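Local coordinates for extracellular solute-binding protein, family 1 (Bifidobacterium longum subsp. infantis ATCC 15697, PDB 3OMB) that probably serves as the extracellular solute-binding component of an ABC-type transporter, capturing a substrate for uptake, and carries a bound magnesium ion, at residues T197-G202 / A206-M211; S219-Y224 / T489-T494; T233-G238 / G247-N252; K241-Y246 / D460-Y465. One frame throughout, in Å; residues are numbered along the deposited sequence. Where two conformers were deposited one is given.

Contact 1 of 4, residues T197-G202 / A206-M211. With MG (magnesium ion), chain B.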
loop_
_atom_site.group_PDB
_atom_site.type_symbol
_atom_site.label_atom_id
_atom_site.label_comp_id
_atom_site.label_asym_id
_atom_site.label_seq_id
_atom_site.Cartn_x
_atom_site.Cartn_y
_atom_site.Cartn_z
ATOM N N THR A 197 -5.159 -33.269 -6.352
ATOM C CA THR A 197 -5.260 -34.665 -6.792
ATOM C C THR A 197 -6.226 -34.957 -7.954
ATOM O O THR A 197 -6.181 -36.040 -8.543
ATOM C CB THR A 197 -5.655 -35.582 -5.617
ATOM O OG1 THR A 197 -5.714 -36.932 -6.075
ATOM C CG2 THR A 197 -7.024 -35.212 -5.096
ATOM N N GLN A 198 -7.102 -34.012 -8.276
ATOM C CA GLN A 198 -8.138 -34.268 -9.291
ATOM C C GLN A 198 -7.903 -33.587 -10.639
ATOM O O GLN A 198 -8.819 -33.458 -11.448
ATOM C CB GLN A 198 -9.515 -33.940 -8.713
ATOM C CG GLN A 198 -9.967 -34.936 -7.605
ATOM C CD GLN A 198 -11.261 -34.489 -6.936
ATOM O OE1 GLN A 198 -12.124 -33.875 -7.568
ATOM N NE2 GLN A 198 -11.390 -34.770 -5.637
ATOM N N ASP A 199 -6.662 -33.167 -10.881
ATOM C CA ASP A 199 -6.285 -32.588 -12.168
ATOM C C ASP A 199 -7.293 -31.567 -12.778
ATOM O O ASP A 199 -7.736 -31.740 -13.925
ATOM C CB ASP A 199 -5.979 -33.723 -13.179
ATOM C CG ASP A 199 -5.377 -33.193 -14.476
ATOM O OD1 ASP A 199 -4.547 -32.235 -14.448
ATOM O OD2 ASP A 199 -5.744 -33.735 -15.524
ATOM N N PRO A 200 -7.641 -30.488 -12.040
ATOM C CA PRO A 200 -8.692 -29.599 -12.564
ATOM C C PRO A 200 -8.335 -28.814 -13.817
ATOM O O PRO A 200 -9.253 -28.354 -14.501
ATOM C CB PRO A 200 -8.989 -28.634 -11.380
ATOM C CG PRO A 200 -7.761 -28.651 -10.549
ATOM C CD PRO A 200 -7.226 -30.097 -10.679
ATOM N N ASN A 201 -7.043 -28.669 -14.147
ATOM C CA ASN A 201 -6.675 -28.059 -15.441
ATOM C C ASN A 201 -6.683 -29.071 -16.617
ATOM O O ASN A 201 -6.357 -28.733 -17.761
ATOM C CB ASN A 201 -5.381 -27.216 -15.355
ATOM C CG ASN A 201 -4.100 -28.059 -15.241
ATOM O OD1 ASN A 201 -4.088 -29.269 -15.499
ATOM N ND2 ASN A 201 -3.016 -27.408 -14.859
ATOM N N GLY A 202 -7.093 -30.299 -16.324
ATOM C CA GLY A 202 -7.294 -31.332 -17.347
ATOM C C GLY A 202 -6.093 -31.849 -18.146
ATOM O O GLY A 202 -6.279 -32.575 -19.098
ATOM N N ALA A 206 0.047 -33.842 -12.596
ATOM C CA ALA A 206 -0.085 -33.343 -11.236
ATOM C C ALA A 206 0.764 -32.072 -11.078
ATOM O O ALA A 206 1.700 -32.017 -10.293
ATOM C CB ALA A 206 0.318 -34.431 -10.220
ATOM N N ASP A 207 0.407 -31.057 -11.854
ATOM C CA ASP A 207 1.122 -29.810 -11.914
ATOM C C ASP A 207 0.438 -28.680 -11.128
ATOM O O ASP A 207 1.031 -27.635 -10.940
ATOM C CB ASP A 207 1.302 -29.365 -13.385
ATOM C CG ASP A 207 -0.025 -29.142 -14.132
ATOM O OD1 ASP A 207 -1.094 -29.687 -13.767
ATOM O OD2 ASP A 207 0.002 -28.427 -15.151
ATOM N N GLU A 208 -0.811 -28.873 -10.714
ATOM C CA GLU A 208 -1.545 -27.844 -9.961
ATOM C C GLU A 208 -0.825 -27.496 -8.644
ATOM O O GLU A 208 -0.467 -28.395 -7.872
ATOM C CB GLU A 208 -2.962 -28.318 -9.643
ATOM C CG GLU A 208 -3.941 -28.413 -10.808
ATOM C CD GLU A 208 -3.732 -29.608 -11.747
ATOM O OE1 GLU A 208 -2.934 -30.540 -11.481
ATOM O OE2 GLU A 208 -4.398 -29.624 -12.784
ATOM N N ILE A 209 -0.608 -26.197 -8.406
ATOM C CA ILE A 209 -0.177 -25.684 -7.103
ATOM C C ILE A 209 -1.465 -25.268 -6.402
ATOM O O ILE A 209 -2.053 -24.253 -6.786
ATOM C CB ILE A 209 0.721 -24.442 -7.272
ATOM C CG1 ILE A 209 2.036 -24.822 -7.940
ATOM C CG2 ILE A 209 0.992 -23.767 -5.916
ATOM C CD1 ILE A 209 2.830 -23.630 -8.463
ATOM N N PRO A 210 -1.932 -26.049 -5.398
ATOM C CA PRO A 210 -3.276 -25.723 -4.875
ATOM C C PRO A 210 -3.366 -24.288 -4.342
ATOM O O PRO A 210 -4.286 -23.543 -4.703
ATOM C CB PRO A 210 -3.483 -26.766 -3.772
ATOM C CG PRO A 210 -2.728 -27.932 -4.262
ATOM C CD PRO A 210 -1.441 -27.318 -4.819
HETATM N N MSE A 211 -2.405 -23.901 -3.509
HETATM C CA MSE A 211 -2.359 -22.534 -3.015
HETATM C C MSE A 211 -0.907 -22.091 -3.071
HETATM O O MSE A 211 0.004 -22.872 -2.734
HETATM C CB MSE A 211 -2.925 -22.440 -1.599
HETATM C CG MSE A 211 -2.843 -21.044 -1.007
HETATM SE SE MSE A 211 -3.605 -21.053 0.794
HETATM C CE MSE A 211 -3.498 -19.113 1.164
HETATM MG MG MG B . -2.958 -30.856 -14.188
HETATM O O HOH W 1 -3.677 -32.808 -10.117
#
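D199, N201, D207 and E208 meet around a magnesium ion in a loop whose ligand spacing resembles EF-hand-like calcium sites. D199 OD1 lies 2.1 Å from the metal and D207 OD1 2.2 Å. N201 OD1 and E208 OE2 also bind it. E208 OE1 is farther from the ion, at 2.7 Å, so E208 grips with both oxygens. N203 and the backbone carbonyl of Q205, between the segments, complete the site. The carboxylates of D199 and E208 are turned nearly perpendicular, their planes 79° apart. The metal lets such oxygens sit close: N201 OD1 and E208 OE2 are 2.8 Å apart.

Hydrogen bonds brace the ligands. The backbone N201 N gives a fairly straight bond of 3.1 Å to the anti side of E208 OE2, so this oxygen serves both metal and amide. N201 ND2 reaches D207 OD1 and D207 OD2, both at 3.2 Å, from the syn side, tilted 31° out of the carboxylate plane. It also bonds A303 O. N201 CG lies between its backbone N and carbonyl carbon (chi1 74°), which turns OD1 to the metal. D199 OD2 is held by G204 N. A water accepts a weak bond from D199 N and donates to E208 OE1 at 2.7 Å.

Apolar contact is slight: P200 CD lies 3.7 Å from E208 CG.

The loop follows helix 185-197 and leads into strand 209-211, beside strand 305-310. W173 of helix 171-177 packs on P200 and E208.

Contact 2 of 4, residues S219-Y224 / T489-T494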
loop_
_atom_site.group_PDB
_atom_site.type_symbol
_atom_site.label_atom_id
_atom_site.label_comp_id
_atom_site.label_asym_id
_atom_site.label_seq_id
_atom_site.Cartn_x
_atom_site.Cartn_y
_atom_site.Cartn_z
ATOM N N SER A 219 11.922 -7.730 7.557
ATOM C CA SER A 219 11.589 -6.599 8.434
ATOM C C SER A 219 10.118 -6.089 8.486
ATOM O O SER A 219 9.819 -5.136 9.237
ATOM C CB SER A 219 12.534 -5.435 8.128
ATOM O OG SER A 219 12.349 -5.042 6.777
ATOM N N TYR A 220 9.212 -6.712 7.722
ATOM C CA TYR A 220 7.819 -6.268 7.649
ATOM C C TYR A 220 6.928 -7.306 6.957
ATOM O O TYR A 220 7.409 -8.089 6.146
ATOM C CB TYR A 220 7.733 -4.913 6.913
ATOM C CG TYR A 220 8.215 -4.972 5.482
ATOM C CD1 TYR A 220 9.573 -4.930 5.183
ATOM C CD2 TYR A 220 7.307 -5.067 4.415
ATOM C CE1 TYR A 220 10.029 -4.983 3.862
ATOM C CE2 TYR A 220 7.754 -5.118 3.083
ATOM C CZ TYR A 220 9.117 -5.083 2.818
ATOM O OH TYR A 220 9.576 -5.149 1.508
ATOM N N PHE A 221 5.631 -7.317 7.274
ATOM C CA PHE A 221 4.675 -8.094 6.488
ATOM C C PHE A 221 4.327 -7.371 5.174
ATOM O O PHE A 221 4.028 -6.184 5.173
ATOM C CB PHE A 221 3.441 -8.450 7.314
ATOM C CG PHE A 221 3.766 -9.266 8.524
ATOM C CD1 PHE A 221 4.032 -10.632 8.397
ATOM C CD2 PHE A 221 3.841 -8.669 9.788
ATOM C CE1 PHE A 221 4.354 -11.416 9.520
ATOM C CE2 PHE A 221 4.179 -9.432 10.930
ATOM C CZ PHE A 221 4.431 -10.815 10.794
ATOM N N THR A 222 4.393 -8.104 4.067
ATOM C CA THR A 222 4.297 -7.513 2.734
ATOM C C THR A 222 2.852 -7.447 2.219
ATOM O O THR A 222 1.916 -8.037 2.789
ATOM C CB THR A 222 5.055 -8.381 1.689
ATOM O OG1 THR A 222 4.396 -9.656 1.577
ATOM C CG2 THR A 222 6.478 -8.620 2.102
ATOM N N TRP A 223 2.695 -6.756 1.100
ATOM C CA TRP A 223 1.486 -6.884 0.303
ATOM C C TRP A 223 1.315 -8.368 0.020
ATOM O O TRP A 223 2.289 -9.076 -0.252
ATOM C CB TRP A 223 1.595 -6.088 -1.003
ATOM C CG TRP A 223 1.326 -4.630 -0.823
ATOM C CD1 TRP A 223 1.998 -3.776 0.014
ATOM C CD2 TRP A 223 0.328 -3.832 -1.493
ATOM N NE1 TRP A 223 1.483 -2.516 -0.099
ATOM C CE2 TRP A 223 0.462 -2.515 -1.012
ATOM C CE3 TRP A 223 -0.660 -4.105 -2.449
ATOM C CZ2 TRP A 223 -0.366 -1.459 -1.440
ATOM C CZ3 TRP A 223 -1.484 -3.056 -2.879
ATOM C CH2 TRP A 223 -1.334 -1.748 -2.360
ATOM N N TYR A 224 0.075 -8.822 0.138
ATOM C CA TYR A 224 -0.307 -10.164 -0.240
ATOM C C TYR A 224 0.346 -11.191 0.691
ATOM O O TYR A 224 0.485 -12.361 0.324
ATOM C CB TYR A 224 -0.048 -10.446 -1.744
ATOM C CG TYR A 224 -0.408 -9.293 -2.678
ATOM C CD1 TYR A 224 -1.668 -8.658 -2.600
ATOM C CD2 TYR A 224 0.490 -8.848 -3.657
ATOM C CE1 TYR A 224 -2.004 -7.595 -3.439
ATOM C CE2 TYR A 224 0.155 -7.766 -4.524
ATOM C CZ TYR A 224 -1.097 -7.168 -4.397
ATOM O OH TYR A 224 -1.458 -6.125 -5.207
ATOM N N THR A 489 14.881 -12.333 14.216
ATOM C CA THR A 489 14.625 -13.757 13.913
ATOM C C THR A 489 13.140 -14.157 13.751
ATOM O O THR A 489 12.853 -15.322 13.444
ATOM C CB THR A 489 15.248 -14.724 14.976
ATOM O OG1 THR A 489 14.621 -14.519 16.251
ATOM C CG2 THR A 489 16.791 -14.558 15.109
ATOM N N THR A 490 12.217 -13.217 13.959
ATOM C CA THR A 490 10.780 -13.518 13.900
ATOM C C THR A 490 10.297 -14.087 12.552
ATOM O O THR A 490 9.590 -15.097 12.545
ATOM C CB THR A 490 9.917 -12.332 14.358
ATOM O OG1 THR A 490 10.288 -11.975 15.695
ATOM C CG2 THR A 490 8.422 -12.691 14.359
HETATM N N MSE A 491 10.660 -13.463 11.429
HETATM C CA MSE A 491 10.210 -13.996 10.132
HETATM C C MSE A 491 10.854 -15.343 9.844
HETATM O O MSE A 491 10.214 -16.244 9.336
HETATM C CB MSE A 491 10.532 -13.040 8.988
HETATM C CG MSE A 491 9.891 -11.699 9.157
HETATM SE SE MSE A 491 7.955 -11.809 9.233
HETATM C CE MSE A 491 7.662 -9.867 9.313
ATOM N N GLN A 492 12.126 -15.469 10.206
ATOM C CA GLN A 492 12.874 -16.686 9.977
ATOM C C GLN A 492 12.216 -17.823 10.765
ATOM O O GLN A 492 11.949 -18.881 10.216
ATOM C CB GLN A 492 14.334 -16.476 10.395
ATOM C CG GLN A 492 15.117 -15.416 9.557
ATOM C CD GLN A 492 14.507 -13.980 9.570
ATOM O OE1 GLN A 492 14.161 -13.430 10.624
ATOM N NE2 GLN A 492 14.384 -13.380 8.371
ATOM N N LYS A 493 11.938 -17.586 12.045
ATOM C CA LYS A 493 11.280 -18.574 12.890
ATOM C C LYS A 493 9.868 -18.892 12.408
ATOM O O LYS A 493 9.446 -20.051 12.455
ATOM C CB LYS A 493 11.238 -18.095 14.352
ATOM C CG LYS A 493 12.605 -18.123 15.026
ATOM C CD LYS A 493 12.558 -17.956 16.541
ATOM C CE LYS A 493 11.948 -19.181 17.268
ATOM N NZ LYS A 493 12.387 -20.529 16.752
ATOM N N THR A 494 9.141 -17.859 11.974
ATOM C CA THR A 494 7.793 -18.024 11.427
ATOM C C THR A 494 7.819 -18.959 10.209
ATOM O O THR A 494 7.030 -19.917 10.136
ATOM C CB THR A 494 7.127 -16.655 11.060
ATOM O OG1 THR A 494 6.912 -15.887 12.259
ATOM C CG2 THR A 494 5.755 -16.854 10.406
#
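The selenomethionine M491 lays its terminal methyl over the ring of F221. CE sits 3.6 Å from the ring centroid and only 9° off the normal, so the methyl lies over the centre of the face in a CH-pi contact. The selenium lies nearer the rim. It is 3.6 Å from F221 CE1 and approaches the ring obliquely, 36° off the normal.

The shape of M491 explains this reach. Its CG is anti to the carbonyl carbon, and the chain bends at chi2 (-60°) before running out extended to CE. The methyl is thereby carried beyond the selenium to the middle of the ring. This is a Met-aromatic contact, made by the first turn of helix 490-500 against the loop between strands 209-211 and 248-251.

F221 is also turned with CG beside its backbone N, which brings the ring round to the helix. The same methyl touches the backbone before the ring, with M491 CE 3.6 Å from Y220 C. The F221 ring further meets that of F258, their planes at about 50°, and touches Y264 of helix 262-276. Y264 OH hydrogen-bonds T494 OG1, one turn along from M491.

Contact 3 of 4, residues T233-G238 / G247-N252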
loop_
_atom_site.group_PDB
_atom_site.type_symbol
_atom_site.label_atom_id
_atom_site.label_comp_id
_atom_site.label_asym_id
_atom_site.label_seq_id
_atom_site.Cartn_x
_atom_site.Cartn_y
_atom_site.Cartn_z
ATOM N N THR A 233 -9.278 -15.159 11.696
ATOM C CA THR A 233 -9.316 -15.372 13.142
ATOM C C THR A 233 -9.967 -14.200 13.837
ATOM O O THR A 233 -10.065 -14.178 15.058
ATOM C CB THR A 233 -7.894 -15.546 13.723
ATOM O OG1 THR A 233 -7.177 -14.306 13.627
ATOM C CG2 THR A 233 -7.130 -16.635 12.963
ATOM N N GLY A 234 -10.366 -13.196 13.072
ATOM C CA GLY A 234 -11.003 -12.013 13.685
ATOM C C GLY A 234 -10.066 -10.831 13.931
ATOM O O GLY A 234 -10.489 -9.812 14.503
ATOM N N ILE A 235 -8.806 -10.947 13.511
ATOM C CA ILE A 235 -7.865 -9.817 13.636
ATOM C C ILE A 235 -7.799 -9.083 12.293
ATOM O O ILE A 235 -7.491 -9.713 11.274
ATOM C CB ILE A 235 -6.448 -10.275 14.033
ATOM C CG1 ILE A 235 -6.423 -10.735 15.503
ATOM C CG2 ILE A 235 -5.452 -9.164 13.814
ATOM C CD1 ILE A 235 -5.098 -11.469 15.891
ATOM N N VAL A 236 -8.091 -7.775 12.291
ATOM C CA VAL A 236 -8.061 -6.970 11.064
ATOM C C VAL A 236 -6.633 -6.570 10.706
ATOM O O VAL A 236 -5.948 -5.901 11.507
ATOM C CB VAL A 236 -8.869 -5.661 11.192
ATOM C CG1 VAL A 236 -8.781 -4.850 9.885
ATOM C CG2 VAL A 236 -10.307 -5.936 11.544
ATOM N N THR A 237 -6.192 -6.956 9.505
ATOM C CA THR A 237 -4.886 -6.533 8.977
ATOM C C THR A 237 -4.958 -5.186 8.225
ATOM O O THR A 237 -6.040 -4.731 7.833
ATOM C CB THR A 237 -4.282 -7.630 8.060
ATOM O OG1 THR A 237 -5.142 -7.825 6.932
ATOM C CG2 THR A 237 -4.148 -8.981 8.832
ATOM N N GLY A 238 -3.810 -4.533 8.036
ATOM C CA GLY A 238 -3.760 -3.373 7.133
ATOM C C GLY A 238 -2.445 -3.343 6.406
ATOM O O GLY A 238 -1.590 -2.507 6.696
ATOM N N GLY A 247 3.256 -5.787 12.634
ATOM C CA GLY A 247 2.652 -6.810 13.468
ATOM C C GLY A 247 1.716 -6.285 14.540
ATOM O O GLY A 247 1.358 -7.023 15.442
ATOM N N PHE A 248 1.295 -5.033 14.434
ATOM C CA PHE A 248 0.347 -4.478 15.396
ATOM C C PHE A 248 -1.091 -4.456 14.869
ATOM O O PHE A 248 -1.331 -4.418 13.657
ATOM C CB PHE A 248 0.804 -3.088 15.869
ATOM C CG PHE A 248 2.165 -3.110 16.513
ATOM C CD1 PHE A 248 2.309 -3.436 17.869
ATOM C CD2 PHE A 248 3.307 -2.897 15.755
ATOM C CE1 PHE A 248 3.584 -3.504 18.448
ATOM C CE2 PHE A 248 4.561 -2.967 16.320
ATOM C CZ PHE A 248 4.705 -3.267 17.667
ATOM N N TYR A 249 -2.043 -4.505 15.798
ATOM C CA TYR A 249 -3.439 -4.387 15.450
ATOM C C TYR A 249 -4.194 -3.779 16.624
ATOM O O TYR A 249 -3.604 -3.563 17.685
ATOM C CB TYR A 249 -4.005 -5.754 15.082
ATOM C CG TYR A 249 -4.224 -6.726 16.227
ATOM C CD1 TYR A 249 -3.174 -7.520 16.710
ATOM C CD2 TYR A 249 -5.492 -6.897 16.793
ATOM C CE1 TYR A 249 -3.379 -8.454 17.717
ATOM C CE2 TYR A 249 -5.702 -7.833 17.808
ATOM C CZ TYR A 249 -4.641 -8.609 18.251
ATOM O OH TYR A 249 -4.844 -9.514 19.267
ATOM N N ALA A 250 -5.481 -3.483 16.434
ATOM C CA ALA A 250 -6.334 -3.044 17.543
ATOM C C ALA A 250 -7.659 -3.787 17.574
ATOM O O ALA A 250 -8.188 -4.225 16.544
ATOM C CB ALA A 250 -6.568 -1.536 17.493
ATOM N N LYS A 251 -8.194 -3.935 18.773
ATOM C CA LYS A 251 -9.546 -4.451 18.936
ATOM C C LYS A 251 -10.126 -3.803 20.185
ATOM O O LYS A 251 -9.443 -3.690 21.204
ATOM C CB LYS A 251 -9.565 -5.993 18.971
ATOM C CG LYS A 251 -10.977 -6.571 18.994
ATOM C CD LYS A 251 -11.183 -7.896 18.209
ATOM C CE LYS A 251 -10.018 -8.870 18.310
ATOM N NZ LYS A 251 -10.479 -10.238 17.947
ATOM N N ASN A 252 -11.362 -3.314 20.069
ATOM C CA ASN A 252 -12.050 -2.630 21.169
ATOM C C ASN A 252 -11.237 -1.495 21.767
ATOM O O ASN A 252 -11.286 -1.253 22.971
ATOM C CB ASN A 252 -12.420 -3.623 22.262
ATOM C CG ASN A 252 -13.142 -4.822 21.716
ATOM O OD1 ASN A 252 -12.604 -5.938 21.715
ATOM N ND2 ASN A 252 -14.342 -4.606 21.215
HETATM O O HOH W 2 -9.403 -12.844 17.310
HETATM O O HOH W 3 -6.425 -4.055 13.557
HETATM O O HOH W 4 -8.944 -6.158 14.825
#
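Y249 takes I235 onto one face of its ring, and K251 reaches back to G234. The contact joins the loop between strands 209-211 and 248-251 to strand 248-251 itself, which pairs antiparallel with 254-257. Along this strand, Y249 is the first residue to engage the other segment. Its ring is folded back over its own main chain (chi1 73°), which sets it flat against I235. The isoleucine spans the ring lengthwise. I235 CG2 is nearest to Y249 CG, at 3.6 Å. This methyl lies 3.9 Å from the ring centroid and 21° off the normal, a CH-pi contact. The other branch carries on to the phenol end, where I235 CD1 is 3.7 Å from Y249 CZ.

A250 joins the contact through its backbone and two waters. One water accepts from A250 N and lies 2.8 Å from V236 O, to which it probably donates. Another accepts from V236 N and donates to A250 O at 2.7 Å. Water links the two backbones here; no direct backbone-to-backbone bond joins them.

K251 bends at chi2 and chi3, curling its amine toward the loop. K251 NZ makes a weak hydrogen bond of 3.5 Å to G234 O. A third water accepts from K251 NZ at 2.9 Å and donates to T233 O.

Loop and strand are thus joined by the I235-Y249 contact, by waters serving T233, V236 and A250, and by one weak lysine bond.

Contact 4 of 4, residues K241-Y246 / D460-Y465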
loop_
_atom_site.group_PDB
_atom_site.type_symbol
_atom_site.label_atom_id
_atom_site.label_comp_id
_atom_site.label_asym_id
_atom_site.label_seq_id
_atom_site.Cartn_x
_atom_site.Cartn_y
_atom_site.Cartn_z
ATOM N N LYS A 241 -0.009 -0.351 3.924
ATOM C CA LYS A 241 1.000 0.541 4.496
ATOM C C LYS A 241 0.726 0.661 6.005
ATOM O O LYS A 241 -0.367 0.333 6.482
ATOM C CB LYS A 241 0.913 1.940 3.857
ATOM C CG LYS A 241 -0.506 2.530 3.885
ATOM C CD LYS A 241 -0.570 3.902 3.235
ATOM C CE LYS A 241 -1.991 4.443 3.235
ATOM N NZ LYS A 241 -2.864 3.698 2.241
ATOM N N GLY A 242 1.731 1.122 6.740
ATOM C CA GLY A 242 1.555 1.518 8.122
ATOM C C GLY A 242 1.770 0.422 9.131
ATOM O O GLY A 242 2.402 -0.580 8.864
ATOM N N VAL A 243 1.196 0.628 10.292
ATOM C CA VAL A 243 1.526 -0.106 11.504
ATOM C C VAL A 243 1.371 -1.642 11.436
ATOM O O VAL A 243 2.192 -2.369 12.001
ATOM C CB VAL A 243 0.737 0.514 12.708
ATOM C CG1 VAL A 243 -0.774 0.369 12.494
ATOM C CG2 VAL A 243 1.148 -0.091 14.002
ATOM N N SER A 244 0.348 -2.150 10.757
ATOM C CA SER A 244 0.137 -3.594 10.805
ATOM C C SER A 244 1.203 -4.391 10.067
ATOM O O SER A 244 1.344 -5.584 10.297
ATOM C CB SER A 244 -1.266 -3.988 10.347
ATOM O OG SER A 244 -1.404 -3.789 8.975
ATOM N N GLU A 245 1.989 -3.736 9.220
ATOM C CA GLU A 245 3.107 -4.420 8.586
ATOM C C GLU A 245 4.256 -4.687 9.585
ATOM O O GLU A 245 5.130 -5.483 9.305
ATOM C CB GLU A 245 3.550 -3.730 7.271
ATOM C CG GLU A 245 4.227 -2.413 7.418
ATOM C CD GLU A 245 4.355 -1.619 6.086
ATOM O OE1 GLU A 245 3.677 -1.941 5.053
ATOM O OE2 GLU A 245 5.157 -0.663 6.093
ATOM N N TYR A 246 4.195 -4.086 10.772
ATOM C CA TYR A 246 5.129 -4.430 11.848
ATOM C C TYR A 246 4.478 -5.348 12.889
ATOM O O TYR A 246 5.076 -5.663 13.904
ATOM C CB TYR A 246 5.699 -3.166 12.498
ATOM C CG TYR A 246 6.281 -2.208 11.482
ATOM C CD1 TYR A 246 7.417 -2.557 10.724
ATOM C CD2 TYR A 246 5.694 -0.976 11.258
ATOM C CE1 TYR A 246 7.950 -1.672 9.751
ATOM C CE2 TYR A 246 6.214 -0.087 10.325
ATOM C CZ TYR A 246 7.334 -0.441 9.572
ATOM O OH TYR A 246 7.813 0.444 8.638
ATOM N N ASP A 460 -11.162 -1.012 15.960
ATOM C CA ASP A 460 -10.643 -2.331 15.559
ATOM C C ASP A 460 -9.604 -2.267 14.444
ATOM O O ASP A 460 -9.272 -3.281 13.808
ATOM C CB ASP A 460 -11.795 -3.238 15.126
ATOM C CG ASP A 460 -12.878 -3.366 16.186
ATOM O OD1 ASP A 460 -12.557 -3.425 17.401
ATOM O OD2 ASP A 460 -14.067 -3.424 15.800
ATOM N N TYR A 461 -9.088 -1.072 14.196
ATOM C CA TYR A 461 -8.124 -0.840 13.127
ATOM C C TYR A 461 -7.365 0.400 13.540
ATOM O O TYR A 461 -7.974 1.411 13.878
ATOM C CB TYR A 461 -8.836 -0.575 11.801
ATOM C CG TYR A 461 -7.880 -0.396 10.624
ATOM C CD1 TYR A 461 -7.565 0.885 10.127
ATOM C CD2 TYR A 461 -7.294 -1.493 10.011
ATOM C CE1 TYR A 461 -6.707 1.047 9.053
ATOM C CE2 TYR A 461 -6.426 -1.335 8.934
ATOM C CZ TYR A 461 -6.136 -0.068 8.464
ATOM O OH TYR A 461 -5.270 0.075 7.394
ATOM N N ILE A 462 -6.042 0.331 13.529
ATOM C CA ILE A 462 -5.233 1.512 13.824
ATOM C C ILE A 462 -5.186 2.380 12.565
ATOM O O ILE A 462 -4.592 1.971 11.568
ATOM C CB ILE A 462 -3.810 1.112 14.234
ATOM C CG1 ILE A 462 -3.841 0.255 15.501
ATOM C CG2 ILE A 462 -2.922 2.360 14.411
ATOM C CD1 ILE A 462 -2.529 -0.559 15.737
ATOM N N PRO A 463 -5.815 3.576 12.599
ATOM C CA PRO A 463 -5.955 4.280 11.323
ATOM C C PRO A 463 -4.638 4.725 10.679
ATOM O O PRO A 463 -3.605 4.838 11.347
ATOM C CB PRO A 463 -6.866 5.479 11.672
ATOM C CG PRO A 463 -7.637 5.015 12.891
ATOM C CD PRO A 463 -6.588 4.241 13.674
ATOM N N ASP A 464 -4.711 4.982 9.371
ATOM C CA ASP A 464 -3.543 5.184 8.538
ATOM C C ASP A 464 -2.803 6.470 8.903
ATOM O O ASP A 464 -1.596 6.630 8.615
ATOM C CB ASP A 464 -3.970 5.178 7.067
ATOM C CG ASP A 464 -4.519 3.809 6.610
ATOM O OD1 ASP A 464 -4.248 2.777 7.274
ATOM O OD2 ASP A 464 -5.216 3.754 5.569
ATOM N N TYR A 465 -3.509 7.390 9.555
ATOM C CA TYR A 465 -2.840 8.605 10.012
ATOM C C TYR A 465 -2.039 8.413 11.306
ATOM O O TYR A 465 -1.394 9.358 11.775
ATOM C CB TYR A 465 -3.825 9.756 10.155
ATOM C CG TYR A 465 -5.108 9.408 10.844
ATOM C CD1 TYR A 465 -5.192 9.407 12.237
ATOM C CD2 TYR A 465 -6.258 9.097 10.099
ATOM C CE1 TYR A 465 -6.394 9.112 12.881
ATOM C CE2 TYR A 465 -7.460 8.814 10.723
ATOM C CZ TYR A 465 -7.520 8.827 12.115
ATOM O OH TYR A 465 -8.698 8.524 12.740
HETATM O O HOH W 5 -4.089 1.932 4.149
HETATM O O HOH W 6 -2.816 -0.058 5.212
#
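V243 and I462 form the tight part of this contact, branch against branch. V243 CG1 wedges onto I462, 3.5 Å from its CG2 and 3.6 Å from its CB. With chi1 at 63°, this methyl is aimed at the isoleucine. V243 CG2 makes a wider contact with I462 CD1, at 4.1 Å. Both side chains are buried and cross at about a right angle.

The other end is looser and wet. K241 NZ and D464 OD2 are 4.1 Å apart, too far for a salt bridge. A water lies between them, accepting from K241 NZ at 2.9 Å and probably donating to D464 OD2, 2.6 Å away. K241 NZ also has a weak bond to L349 O. The carboxylate is steadied within its own segment: Y461 OH gives a 2.9 Å bond to the syn lone pair of D464 OD1. A second water accepts from K241 N and donates to Y461 OH, tying the tyrosine to the opposite backbone.

The contact joins two loops, one leading to strand 248-251 and one between helices 436-452 and 473-486. Helix 519-534 borders the apolar end, with W526 on V243 and Y530 on I462. M141 of helix 136-142 touches D464.

How the contacts relate
Contacts 2, 3 and 4 form one connected region, while contact 1 stands apart with the magnesium. Contacts 3 and 4 are closest, their centres about 9 Å apart. Their segments alternate along the chain, and N252 N meets D460 OD1 at 2.9 Å, a probable hydrogen bond. F248 CB also packs 3.5 Å from V243 CG2. Contact 2 lies about 16 Å from each, centre to centre. F221 N reaches E245 O at 2.8 Å, probably a hydrogen bond, and the F221 ring packs on G247. Between nearest atoms, contact 1 is about 8, 13 and 17 Å from contacts 2, 3 and 4, so the metal site touches none of them.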